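Local coordinates for malonyl CoA:acyl carrier protein malonyltransferase (Streptomyces coelicolor, PDB 1NM2), which probably catalyses transfer of the malonyl group from malonyl-CoA to holo-acyl carrier protein, a step that supplies fatty acid biosynthesis, at residues T19-L24 / K299-L304; I38-A43 / T57-P62; G88-A93 / P225-V230; I273-P278 / T295-T300. All coordinates share one frame; numbering follows the deposited sequence.

Contact 1 of 4, residues T19-L24 / K299-L304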
loop_
_atom_site.group_PDB
_atom_site.type_symbol
_atom_site.label_atom_id
_atom_site.label_comp_id
_atom_site.label_asym_id
_atom_site.label_seq_id
_atom_site.Cartn_x
_atom_site.Cartn_y
_atom_site.Cartn_z
ATOM N N THR A 19 -11.132 15.583 0.320
ATOM C CA THR A 19 -12.146 16.627 0.169
ATOM C C THR A 19 -13.032 16.547 -1.078
ATOM O O THR A 19 -14.256 16.428 -0.966
ATOM C CB THR A 19 -11.504 18.033 0.218
ATOM O OG1 THR A 19 -10.750 18.173 1.428
ATOM C CG2 THR A 19 -12.578 19.107 0.189
ATOM N N ASP A 20 -12.427 16.618 -2.262
ATOM C CA ASP A 20 -13.200 16.572 -3.501
ATOM C C ASP A 20 -13.971 15.265 -3.671
ATOM O O ASP A 20 -15.066 15.251 -4.239
ATOM C CB ASP A 20 -12.283 16.794 -4.710
ATOM C CG ASP A 20 -11.776 18.227 -4.807
ATOM O OD1 ASP A 20 -10.973 18.520 -5.720
ATOM O OD2 ASP A 20 -12.187 19.061 -3.972
ATOM N N TRP A 21 -13.406 14.170 -3.175
ATOM C CA TRP A 21 -14.075 12.880 -3.291
ATOM C C TRP A 21 -15.321 12.803 -2.419
ATOM O O TRP A 21 -16.306 12.176 -2.805
ATOM C CB TRP A 21 -13.116 11.743 -2.936
ATOM C CG TRP A 21 -11.975 11.657 -3.889
ATOM C CD1 TRP A 21 -10.751 12.248 -3.762
ATOM C CD2 TRP A 21 -11.975 11.000 -5.160
ATOM N NE1 TRP A 21 -9.989 12.003 -4.875
ATOM C CE2 TRP A 21 -10.715 11.240 -5.752
ATOM C CE3 TRP A 21 -12.921 10.234 -5.860
ATOM C CZ2 TRP A 21 -10.372 10.742 -7.015
ATOM C CZ3 TRP A 21 -12.581 9.739 -7.119
ATOM C CH2 TRP A 21 -11.314 9.998 -7.682
ATOM N N LEU A 22 -15.285 13.443 -1.250
ATOM C CA LEU A 22 -16.442 13.434 -0.353
ATOM C C LEU A 22 -17.597 14.241 -0.927
ATOM O O LEU A 22 -18.737 14.093 -0.488
ATOM C CB LEU A 22 -16.099 14.022 1.021
ATOM C CG LEU A 22 -15.492 13.142 2.110
ATOM C CD1 LEU A 22 -16.237 11.818 2.197
ATOM C CD2 LEU A 22 -14.045 12.913 1.809
ATOM N N ALA A 23 -17.294 15.104 -1.894
ATOM C CA ALA A 23 -18.312 15.944 -2.511
ATOM C C ALA A 23 -19.195 15.180 -3.490
ATOM O O ALA A 23 -20.273 15.649 -3.849
ATOM C CB ALA A 23 -17.657 17.126 -3.212
ATOM N N LEU A 24 -18.748 14.010 -3.928
ATOM C CA LEU A 24 -19.542 13.219 -4.861
ATOM C C LEU A 24 -20.811 12.739 -4.161
ATOM O O LEU A 24 -20.761 12.264 -3.028
ATOM C CB LEU A 24 -18.736 12.020 -5.369
ATOM C CG LEU A 24 -17.504 12.341 -6.230
ATOM C CD1 LEU A 24 -16.790 11.048 -6.625
ATOM C CD2 LEU A 24 -17.938 13.103 -7.469
ATOM N N LYS A 299 -6.300 11.406 -8.519
ATOM C CA LYS A 299 -6.040 12.309 -7.408
ATOM C C LYS A 299 -7.324 13.009 -6.973
ATOM O O LYS A 299 -7.551 13.210 -5.780
ATOM C CB LYS A 299 -4.959 13.313 -7.796
ATOM C CG LYS A 299 -3.633 12.629 -8.127
ATOM C CD LYS A 299 -2.537 13.627 -8.453
ATOM C CE LYS A 299 -1.211 12.924 -8.690
ATOM N NZ LYS A 299 -0.109 13.890 -8.943
ATOM N N THR A 300 -8.171 13.363 -7.940
ATOM C CA THR A 300 -9.453 14.013 -7.648
ATOM C C THR A 300 -10.502 13.507 -8.636
ATOM O O THR A 300 -10.164 12.931 -9.669
ATOM C CB THR A 300 -9.384 15.559 -7.784
ATOM O OG1 THR A 300 -9.236 15.910 -9.165
ATOM C CG2 THR A 300 -8.212 16.129 -6.985
ATOM N N PRO A 301 -11.791 13.708 -8.325
ATOM C CA PRO A 301 -12.873 13.260 -9.210
ATOM C C PRO A 301 -12.720 13.764 -10.649
ATOM O O PRO A 301 -13.226 13.149 -11.587
ATOM C CB PRO A 301 -14.119 13.816 -8.529
ATOM C CG PRO A 301 -13.760 13.699 -7.070
ATOM C CD PRO A 301 -12.331 14.213 -7.048
ATOM N N ASP A 302 -12.022 14.884 -10.813
ATOM C CA ASP A 302 -11.801 15.469 -12.133
ATOM C C ASP A 302 -10.933 14.562 -13.006
ATOM O O ASP A 302 -10.870 14.739 -14.222
ATOM C CB ASP A 302 -11.140 16.847 -11.990
ATOM C CG ASP A 302 -12.093 17.906 -11.453
ATOM O OD1 ASP A 302 -11.608 18.914 -10.898
ATOM O OD2 ASP A 302 -13.325 17.743 -11.588
ATOM N N ASP A 303 -10.267 13.592 -12.386
ATOM C CA ASP A 303 -9.410 12.654 -13.114
ATOM C C ASP A 303 -10.212 11.464 -13.649
ATOM O O ASP A 303 -9.716 10.690 -14.464
ATOM C CB ASP A 303 -8.297 12.132 -12.188
ATOM C CG ASP A 303 -7.265 13.197 -11.838
ATOM O OD1 ASP A 303 -6.682 13.128 -10.734
ATOM O OD2 ASP A 303 -7.021 14.093 -12.669
ATOM N N LEU A 304 -11.455 11.329 -13.193
ATOM C CA LEU A 304 -12.316 10.212 -13.587
ATOM C C LEU A 304 -12.618 10.030 -15.076
ATOM O O LEU A 304 -12.563 8.909 -15.580
ATOM C CB LEU A 304 -13.626 10.271 -12.794
ATOM C CG LEU A 304 -13.420 9.984 -11.302
ATOM C CD1 LEU A 304 -14.707 10.222 -10.528
ATOM C CD2 LEU A 304 -12.938 8.544 -11.132
HETATM O O HOH W 1 -12.397 17.116 -8.327
#
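D20 and W21, in a short, weakly bonded helix, lie beside the turn of T300 and P301: D20 CA is 6.1 Å from T300 CA, and W21 CA stands equally far from P301 CA. D303 OD1 braces the turn, accepting from K299 N at 2.8 Å through its anti lone pair and also from T300 N, which meets it from above the carboxylate plane. The second of these bonds holds the peptide whose oxygen is K299 O, the first the peptide before it.

That carbonyl is what W21 reaches. Its CG lies beside the backbone N (chi1 -64°), and from there the indole extends to the turn, where NE1 donates to K299 O at 2.9 Å with an N-H...O angle of 161°. The oxygen lies almost in the indole plane, whereas NE1 stands well above the carbonyl plane. P301 covers one face of the indole: CD sits 3.7 Å from the centroid of the five-membered ring and 14° off its normal, a CH-pi contact. L304 meets W21 tip to tip, CD1 to CZ3 4.0 Å. L24 CD2 touches P301 CB at a slant, and D20 CB packs on P301 CD at 3.5 Å.

Water 1 donates to D20 OD1 at 3.3 Å and accepts weakly from D302 N. Helix 57-75 backs the contact, W21 packing on S71, and L24 and L304 on A74. The indole N-H of the buried W21 is thus satisfied by a main-chain oxygen while its face receives proline, so one side chain joins helix 19-22 to the loop leading into helix 304-314.

Contact 2 of 4, residues I38-A43 / T57-P62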
loop_
_atom_site.group_PDB
_atom_site.type_symbol
_atom_site.label_atom_id
_atom_site.label_comp_id
_atom_site.label_asym_id
_atom_site.label_seq_id
_atom_site.Cartn_x
_atom_site.Cartn_y
_atom_site.Cartn_z
ATOM N N ILE A 38 -15.757 1.428 12.182
ATOM C CA ILE A 38 -14.409 1.258 12.722
ATOM C C ILE A 38 -14.046 2.231 13.838
ATOM O O ILE A 38 -12.903 2.245 14.307
ATOM C CB ILE A 38 -13.336 1.382 11.602
ATOM C CG1 ILE A 38 -13.332 2.805 11.032
ATOM C CG2 ILE A 38 -13.613 0.360 10.506
ATOM C CD1 ILE A 38 -12.233 3.056 10.010
ATOM N N GLY A 39 -15.013 3.045 14.252
ATOM C CA GLY A 39 -14.780 4.002 15.317
ATOM C C GLY A 39 -13.727 5.049 15.015
ATOM O O GLY A 39 -12.885 5.348 15.865
ATOM N N LEU A 40 -13.767 5.611 13.808
ATOM C CA LEU A 40 -12.805 6.633 13.409
ATOM C C LEU A 40 -13.457 7.578 12.397
ATOM O O LEU A 40 -14.050 7.132 11.418
ATOM C CB LEU A 40 -11.569 5.972 12.788
ATOM C CG LEU A 40 -10.327 6.843 12.585
ATOM C CD1 LEU A 40 -9.780 7.281 13.942
ATOM C CD2 LEU A 40 -9.266 6.050 11.827
ATOM N N ASP A 41 -13.342 8.881 12.634
ATOM C CA ASP A 41 -13.940 9.877 11.749
ATOM C C ASP A 41 -13.110 10.060 10.479
ATOM O O ASP A 41 -12.319 10.997 10.365
ATOM C CB ASP A 41 -14.080 11.207 12.498
ATOM C CG ASP A 41 -14.916 12.226 11.741
ATOM O OD1 ASP A 41 -15.277 13.251 12.352
ATOM O OD2 ASP A 41 -15.203 12.016 10.541
ATOM N N LEU A 42 -13.303 9.155 9.525
ATOM C CA LEU A 42 -12.565 9.192 8.266
ATOM C C LEU A 42 -12.702 10.511 7.515
ATOM O O LEU A 42 -11.730 11.003 6.953
ATOM C CB LEU A 42 -13.008 8.032 7.369
ATOM C CG LEU A 42 -12.695 6.633 7.910
ATOM C CD1 LEU A 42 -13.426 5.582 7.079
ATOM C CD2 LEU A 42 -11.182 6.391 7.891
ATOM N N ALA A 43 -13.904 11.080 7.506
ATOM C CA ALA A 43 -14.138 12.347 6.819
ATOM C C ALA A 43 -13.247 13.453 7.389
ATOM O O ALA A 43 -12.659 14.236 6.643
ATOM C CB ALA A 43 -15.621 12.746 6.929
ATOM N N THR A 57 -0.096 6.337 12.116
ATOM C CA THR A 57 -0.243 5.082 11.393
ATOM C C THR A 57 -1.594 4.387 11.612
ATOM O O THR A 57 -2.093 3.709 10.716
ATOM C CB THR A 57 0.920 4.107 11.738
ATOM O OG1 THR A 57 0.752 2.883 11.012
ATOM C CG2 THR A 57 0.953 3.815 13.226
ATOM N N SER A 58 -2.197 4.558 12.785
ATOM C CA SER A 58 -3.487 3.922 13.052
ATOM C C SER A 58 -4.598 4.630 12.271
ATOM O O SER A 58 -5.668 4.063 12.026
ATOM C CB SER A 58 -3.797 3.937 14.555
ATOM O OG SER A 58 -3.898 5.258 15.059
ATOM N N VAL A 59 -4.329 5.867 11.871
ATOM C CA VAL A 59 -5.278 6.664 11.101
ATOM C C VAL A 59 -5.004 6.521 9.601
ATOM O O VAL A 59 -5.918 6.280 8.812
ATOM C CB VAL A 59 -5.183 8.173 11.474
ATOM C CG1 VAL A 59 -5.988 9.016 10.482
ATOM C CG2 VAL A 59 -5.713 8.401 12.885
ATOM N N ALA A 60 -3.737 6.657 9.218
ATOM C CA ALA A 60 -3.353 6.578 7.815
ATOM C C ALA A 60 -3.799 5.314 7.085
ATOM O O ALA A 60 -4.289 5.389 5.958
ATOM C CB ALA A 60 -1.839 6.744 7.677
ATOM N N GLN A 61 -3.635 4.155 7.714
ATOM C CA GLN A 61 -4.015 2.915 7.047
ATOM C C GLN A 61 -5.494 2.838 6.655
ATOM O O GLN A 61 -5.808 2.644 5.480
ATOM C CB GLN A 61 -3.563 1.710 7.890
ATOM C CG GLN A 61 -2.036 1.649 7.973
ATOM C CD GLN A 61 -1.492 0.331 8.472
ATOM O OE1 GLN A 61 -2.092 -0.720 8.261
ATOM N NE2 GLN A 61 -0.327 0.378 9.109
ATOM N N PRO A 62 -6.425 2.994 7.615
ATOM C CA PRO A 62 -7.838 2.926 7.210
ATOM C C PRO A 62 -8.250 4.058 6.259
ATOM O O PRO A 62 -9.097 3.868 5.391
ATOM C CB PRO A 62 -8.593 2.975 8.541
ATOM C CG PRO A 62 -7.643 3.691 9.464
ATOM C CD PRO A 62 -6.304 3.079 9.080
#
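The first turns of helix 57-75 are met by the link between helices 27-38 and 42-47, where I38, L40 and L42 all converge on P62. The nearest approach is L40 CD2 to P62 CG, 3.7 Å, the two side chains crossing at about a right angle. L40 has CG anti to the backbone N (chi1 -167°), and its two methyls divide the work: CD2 also lies 4.1 Å from V59 CA, while CD1 faces V59 CG2 at 4.3 Å. I38 comes from the end of the preceding helix. Its CG1 is placed between the backbone N and the carbonyl carbon (chi1 65°), and CD1, extended beyond it, rests on P62 CB at 3.9 Å. L42 reaches the proline from its backbone side, CD2 to P62 C 4.1 Å.

A short interhelical link is thus packed against a third helix. G39 leaves helical geometry with positive phi (62°), and D41 then serves as N-cap of helix 42-47, its OD2 accepting from H44 N. L40, set between these two residues, projects toward helix 57-75 and makes the closest contact. P62, having no amide hydrogen to give, coincides with a kink in helix 57-75, where its N makes no bond to the turn before.

F45, of helix 42-47, touches both L40 and V59, extending the apolar patch, and L42 also packs on V31 and W34 of helix 27-38. S58 O accepts from R121 NH1, and S58 OG bonds to D56 OD1. The V59 side chain is about 12 Å from the bound nickel ion.

Contact 3 of 4, residues G88-A93 / P225-V230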
loop_
_atom_site.group_PDB
_atom_site.type_symbol
_atom_site.label_atom_id
_atom_site.label_comp_id
_atom_site.label_asym_id
_atom_site.label_seq_id
_atom_site.Cartn_x
_atom_site.Cartn_y
_atom_site.Cartn_z
ATOM N N GLY A 88 -19.967 -0.259 -15.336
ATOM C CA GLY A 88 -18.928 -0.837 -14.503
ATOM C C GLY A 88 -17.778 -1.398 -15.316
ATOM O O GLY A 88 -17.741 -1.240 -16.538
ATOM N N PHE A 89 -16.830 -2.048 -14.642
ATOM C CA PHE A 89 -15.681 -2.632 -15.325
ATOM C C PHE A 89 -14.927 -3.598 -14.420
ATOM O O PHE A 89 -15.027 -3.532 -13.197
ATOM C CB PHE A 89 -14.733 -1.527 -15.813
ATOM C CG PHE A 89 -13.696 -1.112 -14.803
ATOM C CD1 PHE A 89 -12.440 -1.713 -14.788
ATOM C CD2 PHE A 89 -13.975 -0.122 -13.865
ATOM C CE1 PHE A 89 -11.478 -1.332 -13.857
ATOM C CE2 PHE A 89 -13.020 0.265 -12.929
ATOM C CZ PHE A 89 -11.767 -0.343 -12.926
ATOM N N THR A 90 -14.172 -4.496 -15.039
ATOM C CA THR A 90 -13.387 -5.481 -14.314
ATOM C C THR A 90 -11.956 -5.440 -14.840
ATOM O O THR A 90 -11.714 -5.687 -16.018
ATOM C CB THR A 90 -13.964 -6.900 -14.518
ATOM O OG1 THR A 90 -15.301 -6.946 -14.011
ATOM C CG2 THR A 90 -13.115 -7.938 -13.793
ATOM N N PRO A 91 -10.986 -5.111 -13.972
ATOM C CA PRO A 91 -9.586 -5.053 -14.402
ATOM C C PRO A 91 -8.995 -6.436 -14.658
ATOM O O PRO A 91 -9.551 -7.443 -14.215
ATOM C CB PRO A 91 -8.903 -4.341 -13.238
ATOM C CG PRO A 91 -9.681 -4.830 -12.063
ATOM C CD PRO A 91 -11.115 -4.732 -12.553
ATOM N N GLY A 92 -7.872 -6.477 -15.373
ATOM C CA GLY A 92 -7.216 -7.743 -15.658
ATOM C C GLY A 92 -6.541 -8.303 -14.415
ATOM O O GLY A 92 -6.434 -9.519 -14.245
ATOM N N ALA A 93 -6.080 -7.414 -13.539
ATOM C CA ALA A 93 -5.425 -7.826 -12.302
ATOM C C ALA A 93 -5.375 -6.667 -11.318
ATOM O O ALA A 93 -5.514 -5.508 -11.711
ATOM C CB ALA A 93 -4.019 -8.318 -12.594
ATOM N N PRO A 225 -10.398 -14.850 -4.935
ATOM C CA PRO A 225 -10.351 -13.663 -5.795
ATOM C C PRO A 225 -11.037 -13.891 -7.141
ATOM O O PRO A 225 -10.849 -14.930 -7.772
ATOM C CB PRO A 225 -8.851 -13.400 -5.938
ATOM C CG PRO A 225 -8.249 -14.770 -5.803
ATOM C CD PRO A 225 -9.045 -15.370 -4.669
ATOM N N LYS A 226 -11.837 -12.919 -7.573
ATOM C CA LYS A 226 -12.554 -13.022 -8.846
ATOM C C LYS A 226 -11.717 -12.416 -9.967
ATOM O O LYS A 226 -12.025 -12.573 -11.148
ATOM C CB LYS A 226 -13.896 -12.293 -8.752
ATOM C CG LYS A 226 -14.808 -12.822 -7.660
ATOM C CD LYS A 226 -16.068 -11.976 -7.529
ATOM C CE LYS A 226 -16.925 -12.437 -6.353
ATOM N NZ LYS A 226 -18.151 -11.593 -6.170
ATOM N N VAL A 227 -10.665 -11.708 -9.573
ATOM C CA VAL A 227 -9.748 -11.070 -10.504
ATOM C C VAL A 227 -8.347 -11.461 -10.043
ATOM O O VAL A 227 -8.124 -11.662 -8.846
ATOM C CB VAL A 227 -9.879 -9.534 -10.454
ATOM C CG1 VAL A 227 -9.023 -8.904 -11.536
ATOM C CG2 VAL A 227 -11.340 -9.125 -10.613
ATOM N N THR A 228 -7.413 -11.577 -10.981
ATOM C CA THR A 228 -6.044 -11.949 -10.643
ATOM C C THR A 228 -5.500 -11.028 -9.549
ATOM O O THR A 228 -5.489 -9.807 -9.701
ATOM C CB THR A 228 -5.133 -11.865 -11.877
ATOM O OG1 THR A 228 -5.653 -12.715 -12.909
ATOM C CG2 THR A 228 -3.720 -12.313 -11.524
ATOM N N TYR A 229 -5.056 -11.626 -8.447
ATOM C CA TYR A 229 -4.525 -10.875 -7.311
ATOM C C TYR A 229 -3.016 -11.114 -7.171
ATOM O O TYR A 229 -2.583 -12.234 -6.905
ATOM C CB TYR A 229 -5.244 -11.318 -6.031
ATOM C CG TYR A 229 -4.817 -10.570 -4.789
ATOM C CD1 TYR A 229 -5.493 -9.426 -4.371
ATOM C CD2 TYR A 229 -3.711 -10.992 -4.049
ATOM C CE1 TYR A 229 -5.078 -8.716 -3.244
ATOM C CE2 TYR A 229 -3.287 -10.290 -2.929
ATOM C CZ TYR A 229 -3.973 -9.156 -2.534
ATOM O OH TYR A 229 -3.535 -8.452 -1.438
ATOM N N VAL A 230 -2.225 -10.057 -7.343
ATOM C CA VAL A 230 -0.767 -10.149 -7.249
ATOM C C VAL A 230 -0.305 -9.746 -5.852
ATOM O O VAL A 230 -0.613 -8.646 -5.385
ATOM C CB VAL A 230 -0.090 -9.235 -8.298
ATOM C CG1 VAL A 230 1.428 -9.368 -8.218
ATOM C CG2 VAL A 230 -0.573 -9.609 -9.693
HETATM O O HOH W 2 -8.282 -11.641 -14.152
#
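V227 points CG1 anti to its own backbone N (chi1 -174°), which carries that methyl into the main chain of P91 and G92, while CG2, beside the backbone N, turns to T90. In the loop 88-92, T90 has CG2 anti to its backbone N, and the two CG2 methyls meet at 3.8 Å as the side chains slide past each other in opposite directions. V227 CG1 is packed tightly, 3.1 Å from P91 O, and it also approaches the proline ring at P91 CG, 4.2 Å, the two side chains crossing at about a right angle.

One residue further along, the contact changes from side chain on backbone to a close approach of the two segments at A93 and T228. A93 CA comes 3.3 Å from T228 O, a CA-H...O contact with an angle at the hydrogen of 126°, and A93 CB lies 3.8 Å from T228 CB. Water 2 bridges the two backbones, donating to G92 O at 2.8 Å and accepting from T228 N at 3.3 Å, in a way consistent with its standing in for a direct bond between the segments.

T228 is also backbone-bonded to V94. The short, weakly bonded strand 228-229 is an outermost strand of the parallel sheet and lies beside strand 93-96, whose first residue A93 is in turn backbone-bonded to L3 and L5 on the neighbouring strand 3-7. Y229 lies against V244 and L248 of helix 241-251, and V230 packs on C261, T264 and F265 of helix 258-267.

Contact 4 of 4, residues I273-P278 / T295-T300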
loop_
_atom_site.group_PDB
_atom_site.type_symbol
_atom_site.label_atom_id
_atom_site.label_comp_id
_atom_site.label_asym_id
_atom_site.label_seq_id
_atom_site.Cartn_x
_atom_site.Cartn_y
_atom_site.Cartn_z
ATOM N N ILE A 273 -2.017 0.922 -16.423
ATOM C CA ILE A 273 -2.119 0.855 -14.969
ATOM C C ILE A 273 -2.788 2.111 -14.430
ATOM O O ILE A 273 -2.398 3.236 -14.762
ATOM C CB ILE A 273 -0.733 0.746 -14.287
ATOM C CG1 ILE A 273 -0.093 -0.608 -14.595
ATOM C CG2 ILE A 273 -0.880 0.923 -12.774
ATOM C CD1 ILE A 273 1.301 -0.768 -13.999
ATOM N N ILE A 274 -3.808 1.906 -13.607
ATOM C CA ILE A 274 -4.522 3.001 -12.976
ATOM C C ILE A 274 -4.312 2.836 -11.475
ATOM O O ILE A 274 -4.561 1.766 -10.921
ATOM C CB ILE A 274 -6.036 2.952 -13.288
ATOM C CG1 ILE A 274 -6.274 3.259 -14.767
ATOM C CG2 ILE A 274 -6.784 3.951 -12.412
ATOM C CD1 ILE A 274 -7.724 3.168 -15.190
ATOM N N GLU A 275 -3.814 3.883 -10.831
ATOM C CA GLU A 275 -3.586 3.863 -9.391
ATOM C C GLU A 275 -4.730 4.639 -8.733
ATOM O O GLU A 275 -4.977 5.796 -9.072
ATOM C CB GLU A 275 -2.237 4.519 -9.078
ATOM C CG GLU A 275 -1.961 4.759 -7.602
ATOM C CD GLU A 275 -0.615 5.426 -7.365
ATOM O OE1 GLU A 275 -0.144 6.168 -8.260
ATOM O OE2 GLU A 275 -0.039 5.219 -6.279
ATOM N N VAL A 276 -5.441 4.004 -7.806
ATOM C CA VAL A 276 -6.557 4.678 -7.151
ATOM C C VAL A 276 -6.084 5.802 -6.235
ATOM O O VAL A 276 -4.886 5.983 -6.022
ATOM C CB VAL A 276 -7.436 3.677 -6.344
ATOM C CG1 VAL A 276 -8.029 2.645 -7.300
ATOM C CG2 VAL A 276 -6.602 2.986 -5.250
ATOM N N CYS A 277 -7.031 6.564 -5.704
ATOM C CA CYS A 277 -6.713 7.681 -4.825
ATOM C C CYS A 277 -6.141 7.205 -3.494
ATOM O O CYS A 277 -6.640 6.250 -2.899
ATOM C CB CYS A 277 -7.975 8.515 -4.577
ATOM S SG CYS A 277 -7.741 9.898 -3.449
ATOM N N PRO A 278 -5.085 7.870 -2.998
ATOM C CA PRO A 278 -4.376 9.022 -3.566
ATOM C C PRO A 278 -3.200 8.555 -4.423
ATOM O O PRO A 278 -2.199 8.066 -3.903
ATOM C CB PRO A 278 -3.934 9.783 -2.323
ATOM C CG PRO A 278 -3.569 8.661 -1.392
ATOM C CD PRO A 278 -4.686 7.647 -1.594
ATOM N N THR A 295 -0.078 4.947 -17.880
ATOM C CA THR A 295 -0.352 5.050 -16.454
ATOM C C THR A 295 -1.221 6.263 -16.160
ATOM O O THR A 295 -1.123 7.291 -16.835
ATOM C CB THR A 295 0.948 5.190 -15.630
ATOM O OG1 THR A 295 1.641 6.376 -16.037
ATOM C CG2 THR A 295 1.852 3.991 -15.838
ATOM N N LEU A 296 -2.076 6.137 -15.153
ATOM C CA LEU A 296 -2.944 7.234 -14.750
ATOM C C LEU A 296 -3.179 7.141 -13.250
ATOM O O LEU A 296 -3.518 6.076 -12.728
ATOM C CB LEU A 296 -4.281 7.175 -15.500
ATOM C CG LEU A 296 -5.238 8.362 -15.300
ATOM C CD1 LEU A 296 -6.253 8.405 -16.434
ATOM C CD2 LEU A 296 -5.942 8.254 -13.957
ATOM N N ALA A 297 -2.984 8.257 -12.558
ATOM C CA ALA A 297 -3.185 8.301 -11.118
ATOM C C ALA A 297 -4.435 9.111 -10.798
ATOM O O ALA A 297 -4.609 10.225 -11.296
ATOM C CB ALA A 297 -1.970 8.927 -10.436
ATOM N N LEU A 298 -5.315 8.539 -9.984
ATOM C CA LEU A 298 -6.530 9.233 -9.577
ATOM C C LEU A 298 -6.214 10.090 -8.359
ATOM O O LEU A 298 -5.880 9.570 -7.294
ATOM C CB LEU A 298 -7.633 8.237 -9.216
ATOM C CG LEU A 298 -8.235 7.424 -10.362
ATOM C CD1 LEU A 298 -9.251 6.444 -9.804
ATOM C CD2 LEU A 298 -8.884 8.361 -11.374
ATOM N N LYS A 299 -6.300 11.406 -8.519
ATOM C CA LYS A 299 -6.040 12.309 -7.408
ATOM C C LYS A 299 -7.324 13.009 -6.973
ATOM O O LYS A 299 -7.551 13.210 -5.780
ATOM C CB LYS A 299 -4.959 13.313 -7.796
ATOM C CG LYS A 299 -3.633 12.629 -8.127
ATOM C CD LYS A 299 -2.537 13.627 -8.453
ATOM C CE LYS A 299 -1.211 12.924 -8.690
ATOM N NZ LYS A 299 -0.109 13.890 -8.943
ATOM N N THR A 300 -8.171 13.363 -7.940
ATOM C CA THR A 300 -9.453 14.013 -7.648
ATOM C C THR A 300 -10.502 13.507 -8.636
ATOM O O THR A 300 -10.164 12.931 -9.669
ATOM C CB THR A 300 -9.384 15.559 -7.784
ATOM O OG1 THR A 300 -9.236 15.910 -9.165
ATOM C CG2 THR A 300 -8.212 16.129 -6.985
#
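E275 OE1 is gripped by G280 N and T283 OG1 while it rests 4.0 Å from A297 CB; the other carboxylate oxygen, OE2, is bonded to L282 N. The side chain reaches these partners fully stretched, with CG anti to the backbone N (chi1 171°), on the side of the sheet that also carries T295 and A297.

Its backbone belongs to a parallel ladder: strands 273-275 and 295-297 differ by 12° in direction, with I273, I274 and E275 opposite T295, L296 and A297. L296 N donates to I273 O at 2.9 Å, E275 N to L296 O at 2.9 Å, and L298 N to E275 O at 2.9 Å, the last bond almost straight at 174°. On the other side of the sheet I274 CG2 packs on L298 CG, 4.3 Å, and both residues touch helix 304-314. Past the strands C277 CA stays 3.2 Å from L298 O, just before the cis peptide of P278.

Helix 281-289 connects the two strands in a beta-alpha-beta unit and packs on the face carrying T295 and A297. Because E275 binds residues just before and within its first turn, the carboxylate ties the end of strand 272-275 to the start of that helix, about 5 Å from a bound acetic acid molecule that may mark the pocket.

How the contacts relate
Contacts 1 and 4 form one continuous patch, their centres about 11 Å apart: they share K299 and T300, and W21 NE1 comes 3.4 Å from C277 SG. Contact 3 lies at the opposite border of the same parallel sheet, about 16 Å from contact 4 between centres, so the two mark its outermost strands. Contact 2 stands apart, about 19 Å from contact 1 between centres, yet helix 57-75 links them, since W21 touches its S71 and P62 lies in its second turn. Contact 4 approaches the likely active site: V276 lies near a GxSxG pattern around S98, consistent with a nucleophile elbow. Contact 2 reaches the same region through Q61, which touches V99.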